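Side-chain contacts in alcohol oxidase (Myceliophthora thermophila, PDB 6F74), which binds FAD and probably acts as an oxygen-dependent oxidase of the VAO-type flavoprotein family: residues R31-P34 with G35-C38; Y216-A219 with Q220-V224; R357-P360 with G361-G365. One frame throughout, in Å; residues are numbered along the deposited sequence.

Contact 1: R31-P34 with G35-C38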
loop_
_atom_site.group_PDB
_atom_site.type_symbol
_atom_site.label_atom_id
_atom_site.label_comp_id
_atom_site.label_asym_id
_atom_site.label_seq_id
_atom_site.Cartn_x
_atom_site.Cartn_y
_atom_site.Cartn_z
ATOM N N ARG A 31 15.572 5.128 -22.180
ATOM C CA ARG A 31 16.145 6.128 -21.313
ATOM C C ARG A 31 17.652 5.884 -21.123
ATOM O O ARG A 31 18.128 4.727 -21.150
ATOM C CB ARG A 31 15.432 6.134 -19.945
ATOM C CG ARG A 31 14.045 6.806 -19.945
ATOM C CD ARG A 31 12.961 5.991 -20.606
ATOM N NE ARG A 31 11.611 6.522 -20.300
ATOM C CZ ARG A 31 10.743 7.058 -21.164
ATOM N NH1 ARG A 31 10.999 7.181 -22.455
ATOM N NH2 ARG A 31 9.570 7.480 -20.711
ATOM N N CYS A 32 18.371 6.983 -20.951
ATOM C CA CYS A 32 19.806 6.980 -20.668
ATOM C C CYS A 32 20.104 6.600 -19.209
ATOM O O CYS A 32 19.415 7.036 -18.301
ATOM C CB CYS A 32 20.394 8.365 -20.967
ATOM S SG CYS A 32 22.169 8.398 -21.029
ATOM N N THR A 33 21.166 5.814 -19.006
ATOM C CA THR A 33 21.550 5.317 -17.688
ATOM C C THR A 33 23.000 5.631 -17.384
ATOM O O THR A 33 23.732 6.008 -18.274
ATOM C CB THR A 33 21.293 3.793 -17.595
ATOM O OG1 THR A 33 22.003 3.110 -18.635
ATOM C CG2 THR A 33 19.790 3.527 -17.749
ATOM N N PRO A 34 23.418 5.546 -16.115
ATOM C CA PRO A 34 24.815 5.861 -15.746
ATOM C C PRO A 34 25.847 5.054 -16.514
ATOM O O PRO A 34 25.609 3.883 -16.828
ATOM C CB PRO A 34 24.869 5.494 -14.269
ATOM C CG PRO A 34 23.513 5.795 -13.795
ATOM C CD PRO A 34 22.607 5.342 -14.904
ATOM N N GLY A 35 26.959 5.688 -16.838
ATOM C CA GLY A 35 28.043 5.028 -17.558
ATOM C C GLY A 35 27.900 5.134 -19.062
ATOM O O GLY A 35 28.864 4.924 -19.786
ATOM N N GLU A 36 26.709 5.456 -19.559
ATOM C CA GLU A 36 26.545 5.582 -20.997
ATOM C C GLU A 36 27.101 6.923 -21.468
ATOM O O GLU A 36 27.268 7.860 -20.677
ATOM C CB GLU A 36 25.084 5.427 -21.380
ATOM C CG GLU A 36 24.480 4.089 -20.991
ATOM C CD GLU A 36 23.204 3.812 -21.758
ATOM O OE1 GLU A 36 23.288 3.412 -22.951
ATOM O OE2 GLU A 36 22.119 4.031 -21.187
ATOM N N ALA A 37 27.403 6.988 -22.760
ATOM C CA ALA A 37 27.855 8.208 -23.420
ATOM C C ALA A 37 26.847 9.372 -23.274
ATOM O O ALA A 37 27.242 10.521 -23.087
ATOM C CB ALA A 37 28.116 7.922 -24.894
ATOM N N CYS A 38 25.556 9.063 -23.339
ATOM C CA CYS A 38 24.494 10.072 -23.187
ATOM C C CYS A 38 24.287 10.625 -21.759
ATOM O O CYS A 38 23.628 11.651 -21.561
ATOM C CB CYS A 38 23.163 9.514 -23.736
ATOM S SG CYS A 38 22.665 7.939 -23.028
HETATM O O HOH W 1 19.988 3.958 -22.879
#
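Between Thr-33 and Glu-36 the backbone folds through a type II beta turn, closed by Glu-36 N donating to Thr-33 O at 3.3 Å, and a disulfide joins Cys-32, just before the turn, to Cys-38, two residues beyond it. Gly-35 holds the third place of the turn, where its positive phi of 89° would press a CB against Pro-34 O. In the disulfide the two sulfurs are 2.1 Å apart, Cys-32 SG to Cys-38 SG, with a torsion of 105° about the bond. Cys-32 holds SG anti to its own nitrogen (chi1 -167°) and Cys-38 tucks SG between its nitrogen and carbonyl carbon, and this unlike pair of torsions lets the sulfurs meet across the open end of the loop.

The carboxylate of Glu-36 reaches back across the turn on an extended chain and spends one oxygen on Thr-33. OE2 accepts from Thr-33 N at 3.0 Å, on its anti side, and from Thr-33 OG1 at 2.7 Å, which comes from above the carboxylate plane. Replacing Glu-36 with an alanine would probably leave the amide and hydroxyl of Thr-33 without this shared acceptor and the turn braced mainly by its backbone bond and the disulfide.

Cys-32 also pairs through its backbone with Asn-149, just after helix 135-147. Pro-594, packed on Thr-33 and Glu-36, and the backbone pairing of Arg-31 with Leu-595 tie the loop to the C-terminal part of the chain. A water bridges Arg-31 O and Glu-36 OE2, donating to both, at 2.7 Å from OE2.

Contact 2: Y216-A219 with Q220-V224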
loop_
_atom_site.group_PDB
_atom_site.type_symbol
_atom_site.label_atom_id
_atom_site.label_comp_id
_atom_site.label_asym_id
_atom_site.label_seq_id
_atom_site.Cartn_x
_atom_site.Cartn_y
_atom_site.Cartn_z
ATOM N N TYR A 216 -3.535 13.285 10.334
ATOM C CA TYR A 216 -4.261 12.881 11.530
ATOM C C TYR A 216 -4.201 13.889 12.684
ATOM O O TYR A 216 -5.165 14.068 13.414
ATOM C CB TYR A 216 -3.720 11.523 12.002
ATOM C CG TYR A 216 -4.135 10.299 11.190
ATOM C CD1 TYR A 216 -5.170 10.330 10.237
ATOM C CD2 TYR A 216 -3.528 9.077 11.444
ATOM C CE1 TYR A 216 -5.554 9.197 9.549
ATOM C CE2 TYR A 216 -3.907 7.935 10.764
ATOM C CZ TYR A 216 -4.913 7.985 9.826
ATOM O OH TYR A 216 -5.282 6.820 9.194
ATOM N N THR A 217 -3.050 14.522 12.863
ATOM C CA THR A 217 -2.889 15.551 13.904
ATOM C C THR A 217 -3.867 16.728 13.716
ATOM O O THR A 217 -4.442 17.231 14.670
ATOM C CB THR A 217 -1.424 16.045 13.889
ATOM O OG1 THR A 217 -0.577 14.957 14.249
ATOM C CG2 THR A 217 -1.184 17.237 14.840
ATOM N N VAL A 218 -4.059 17.147 12.470
ATOM C CA VAL A 218 -4.991 18.242 12.148
ATOM C C VAL A 218 -6.448 17.799 12.258
ATOM O O VAL A 218 -7.303 18.551 12.756
ATOM C CB VAL A 218 -4.678 18.841 10.762
ATOM C CG1 VAL A 218 -5.717 19.883 10.360
ATOM C CG2 VAL A 218 -3.292 19.492 10.794
ATOM N N ALA A 219 -6.760 16.600 11.779
ATOM C CA ALA A 219 -8.125 16.067 11.916
ATOM C C ALA A 219 -8.540 15.955 13.397
ATOM O O ALA A 219 -9.666 16.352 13.801
ATOM C CB ALA A 219 -8.234 14.723 11.231
ATOM N N GLN A 220 -7.605 15.472 14.208
ATOM C CA GLN A 220 -7.818 15.362 15.651
ATOM C C GLN A 220 -8.019 16.707 16.320
ATOM O O GLN A 220 -8.930 16.877 17.120
ATOM C CB GLN A 220 -6.676 14.592 16.293
ATOM C CG GLN A 220 -6.863 14.318 17.781
ATOM C CD GLN A 220 -6.094 13.084 18.276
ATOM O OE1 GLN A 220 -5.542 12.292 17.491
ATOM N NE2 GLN A 220 -6.079 12.897 19.603
ATOM N N ALA A 221 -7.206 17.688 15.951
ATOM C CA ALA A 221 -7.360 19.048 16.492
ATOM C C ALA A 221 -8.715 19.648 16.148
ATOM O O ALA A 221 -9.197 20.495 16.858
ATOM C CB ALA A 221 -6.241 19.945 15.969
ATOM N N ASN A 222 -9.322 19.193 15.055
ATOM C CA ASN A 222 -10.601 19.711 14.598
ATOM C C ASN A 222 -11.776 18.769 14.826
ATOM O O ASN A 222 -12.856 18.982 14.252
ATOM C CB ASN A 222 -10.443 20.101 13.125
ATOM C CG ASN A 222 -9.528 21.301 12.959
ATOM O OD1 ASN A 222 -9.921 22.428 13.265
ATOM N ND2 ASN A 222 -8.302 21.062 12.519
ATOM N N ASN A 223 -11.585 17.755 15.684
ATOM C CA ASN A 223 -12.641 16.806 16.029
ATOM C C ASN A 223 -13.321 16.174 14.796
ATOM O O ASN A 223 -14.542 16.064 14.738
ATOM C CB ASN A 223 -13.672 17.500 16.940
ATOM C CG ASN A 223 -14.568 16.515 17.700
ATOM O OD1 ASN A 223 -14.179 15.389 17.993
ATOM N ND2 ASN A 223 -15.787 16.961 18.029
ATOM N N VAL A 224 -12.539 15.797 13.789
ATOM C CA VAL A 224 -13.105 15.102 12.632
ATOM C C VAL A 224 -12.326 13.825 12.352
ATOM O O VAL A 224 -11.243 13.594 12.894
ATOM C CB VAL A 224 -13.182 15.991 11.375
ATOM C CG1 VAL A 224 -14.085 17.204 11.627
ATOM C CG2 VAL A 224 -11.784 16.420 10.934
#
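Val-218 and Asn-222 lie side by side where helix 212-221 ends in a Schellman motif, with Asn-223 as its C-prime residue. The amide of Asn-222 folds back along the helix: CG sits anti to the carbonyl carbon (chi1 -68°), which brings ND2 to Val-218 O at 2.7 Å, the oxygen lying 19° out of the amide plane. The backbone N of Asn-222 makes only a weak bond to that oxygen, so the side chain supplies much of its grip. ND2 also runs alongside Val-218 CG1, 3.6 Å away; this methyl is placed there by standing anti to the backbone N.

Asn-223 has positive phi, and its N bonds to Gln-220 O. That reversal carries Val-224 N back to Ala-219 O. Val-224 CG2 then lies 3.9 Å from Ala-219 CB. Phe-184 of strand 179-185 covers Val-218, Asn-222 and Val-224, while Trp-416 of helix 415-422 packs on Ala-219 and Gln-220. The motif thus turns the helix into short strand 224-225 within the FAD-binding domain; its closing bond, Val-224 N to Ala-219 O, is 2.9 Å long and nearly straight at 177°.

Contact 3: R357-P360 with G361-G365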
loop_
_atom_site.group_PDB
_atom_site.type_symbol
_atom_site.label_atom_id
_atom_site.label_comp_id
_atom_site.label_asym_id
_atom_site.label_seq_id
_atom_site.Cartn_x
_atom_site.Cartn_y
_atom_site.Cartn_z
ATOM N N ARG A 357 -1.478 -21.255 9.774
ATOM C CA ARG A 357 -1.547 -22.711 9.955
ATOM C C ARG A 357 -0.438 -23.213 10.853
ATOM O O ARG A 357 -0.622 -24.108 11.650
ATOM C CB ARG A 357 -1.426 -23.432 8.626
ATOM C CG ARG A 357 -1.943 -24.863 8.782
ATOM C CD ARG A 357 -1.116 -25.945 8.108
ATOM N NE ARG A 357 -1.451 -26.054 6.708
ATOM C CZ ARG A 357 -2.349 -26.884 6.185
ATOM N NH1 ARG A 357 -3.027 -27.760 6.910
ATOM N NH2 ARG A 357 -2.531 -26.809 4.857
ATOM N N SER A 358 0.729 -22.624 10.691
ATOM C CA SER A 358 1.874 -22.913 11.567
ATOM C C SER A 358 2.699 -21.655 11.645
ATOM O O SER A 358 2.788 -20.915 10.659
ATOM C CB SER A 358 2.722 -24.034 10.951
ATOM O OG SER A 358 3.361 -23.527 9.794
ATOM N N PHE A 359 3.314 -21.443 12.801
ATOM C CA PHE A 359 4.069 -20.209 13.093
ATOM C C PHE A 359 5.321 -20.607 13.844
ATOM O O PHE A 359 5.290 -21.576 14.584
ATOM C CB PHE A 359 3.197 -19.302 13.970
ATOM C CG PHE A 359 3.699 -17.907 14.098
ATOM C CD1 PHE A 359 3.713 -17.062 13.010
ATOM C CD2 PHE A 359 4.143 -17.418 15.326
ATOM C CE1 PHE A 359 4.175 -15.755 13.132
ATOM C CE2 PHE A 359 4.560 -16.093 15.458
ATOM C CZ PHE A 359 4.581 -15.266 14.355
ATOM N N PRO A 360 6.430 -19.871 13.684
ATOM C CA PRO A 360 7.645 -20.348 14.374
ATOM C C PRO A 360 7.689 -19.994 15.863
ATOM O O PRO A 360 8.683 -19.499 16.342
ATOM C CB PRO A 360 8.784 -19.687 13.583
ATOM C CG PRO A 360 8.175 -18.446 13.038
ATOM C CD PRO A 360 6.722 -18.754 12.762
ATOM N N GLY A 361 6.659 -20.336 16.608
ATOM C CA GLY A 361 6.575 -19.972 18.005
ATOM C C GLY A 361 5.141 -19.742 18.382
ATOM O O GLY A 361 4.266 -19.876 17.558
ATOM N N PRO A 362 4.906 -19.416 19.653
ATOM C CA PRO A 362 3.535 -19.214 20.108
ATOM C C PRO A 362 2.877 -18.065 19.355
ATOM O O PRO A 362 3.452 -16.987 19.232
ATOM C CB PRO A 362 3.675 -18.888 21.588
ATOM C CG PRO A 362 5.121 -18.606 21.823
ATOM C CD PRO A 362 5.908 -19.282 20.735
ATOM N N PHE A 363 1.687 -18.324 18.823
ATOM C CA PHE A 363 0.914 -17.302 18.174
ATOM C C PHE A 363 -0.325 -16.956 19.018
ATOM O O PHE A 363 -0.505 -15.809 19.381
ATOM C CB PHE A 363 0.560 -17.718 16.747
ATOM C CG PHE A 363 -0.196 -16.667 16.003
ATOM C CD1 PHE A 363 0.370 -15.441 15.785
ATOM C CD2 PHE A 363 -1.476 -16.896 15.556
ATOM C CE1 PHE A 363 -0.320 -14.445 15.129
ATOM C CE2 PHE A 363 -2.182 -15.910 14.893
ATOM C CZ PHE A 363 -1.602 -14.691 14.674
ATOM N N VAL A 364 -1.174 -17.921 19.324
ATOM C CA VAL A 364 -2.340 -17.667 20.181
ATOM C C VAL A 364 -2.133 -18.460 21.438
ATOM O O VAL A 364 -2.106 -19.708 21.423
ATOM C CB VAL A 364 -3.686 -18.020 19.511
ATOM C CG1 VAL A 364 -4.858 -17.910 20.504
ATOM C CG2 VAL A 364 -3.948 -17.084 18.342
ATOM N N GLY A 365 -1.958 -17.708 22.524
ATOM C CA GLY A 365 -1.655 -18.244 23.837
ATOM C C GLY A 365 -0.453 -19.133 23.700
ATOM O O GLY A 365 0.625 -18.701 23.269
#
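Phe-359 offers one face of its ring to Phe-363, whose CD1 stands over the ring centre, 4.2 Å above the plane. The pair is edge-to-face: the edge of Phe-363 points into the face of Phe-359, the centroids are 5.2 Å apart and the planes meet at 52°, well short of perpendicular. With CG anti to the backbone N (chi1 -167°), the ring of Phe-359 is turned toward Phe-363. The two side chains cross at about a right angle. The base of Phe-363 joins in as well, its CB lying 3.9 Å from Phe-359 CD2.

On its opposite face the Phe-359 ring meets Pro-360 CD, offset toward the rim, while at its edge and in its plane lies the carbonyl oxygen Gly-361 O, 3.3 Å from Phe-359 CD2. The ring is therefore bordered by the loop on both faces and along one edge.

Between the two phenylalanines the chain makes an inverse gamma turn centred on Pro-360, closed by a weak bond from Gly-361 N to Phe-359 O at 2.7 Å. Gly-361 suits the exit from this turn, since at its positive phi a CB would collide with Pro-360 O. Further on, Phe-363 and Val-364 form a classic beta bulge, both facing Ala-367.

The whole contact lies near the surface in the connection between strands 349-356 and 370-378, antiparallel neighbours in the seven-stranded sheet, where Phe-356 meets both aromatic rings and Val-364 packs on strand 311-320.

How the contacts relate
Following the chain from the N terminus, the three contacts come in series: each closes before the next opens, and none nests within or crosses another. Contact 1 closes a disulfide-bridged loop ahead of helix 42-52 and ties the N-terminal segment to the C-terminal residues. Contact 2 ends helix 212-221 in the FAD-binding part of the chain, packing the helix end between strand 179-185 and helix 415-422. Contact 3 shapes the connection that joins two neighbouring strands of the separate seven-stranded sheet. They do not touch: contacts 2 and 3 come nearest, with about 23 Å between their closest atoms, whereas the centres of contacts 1 and 3 are about 50 Å apart.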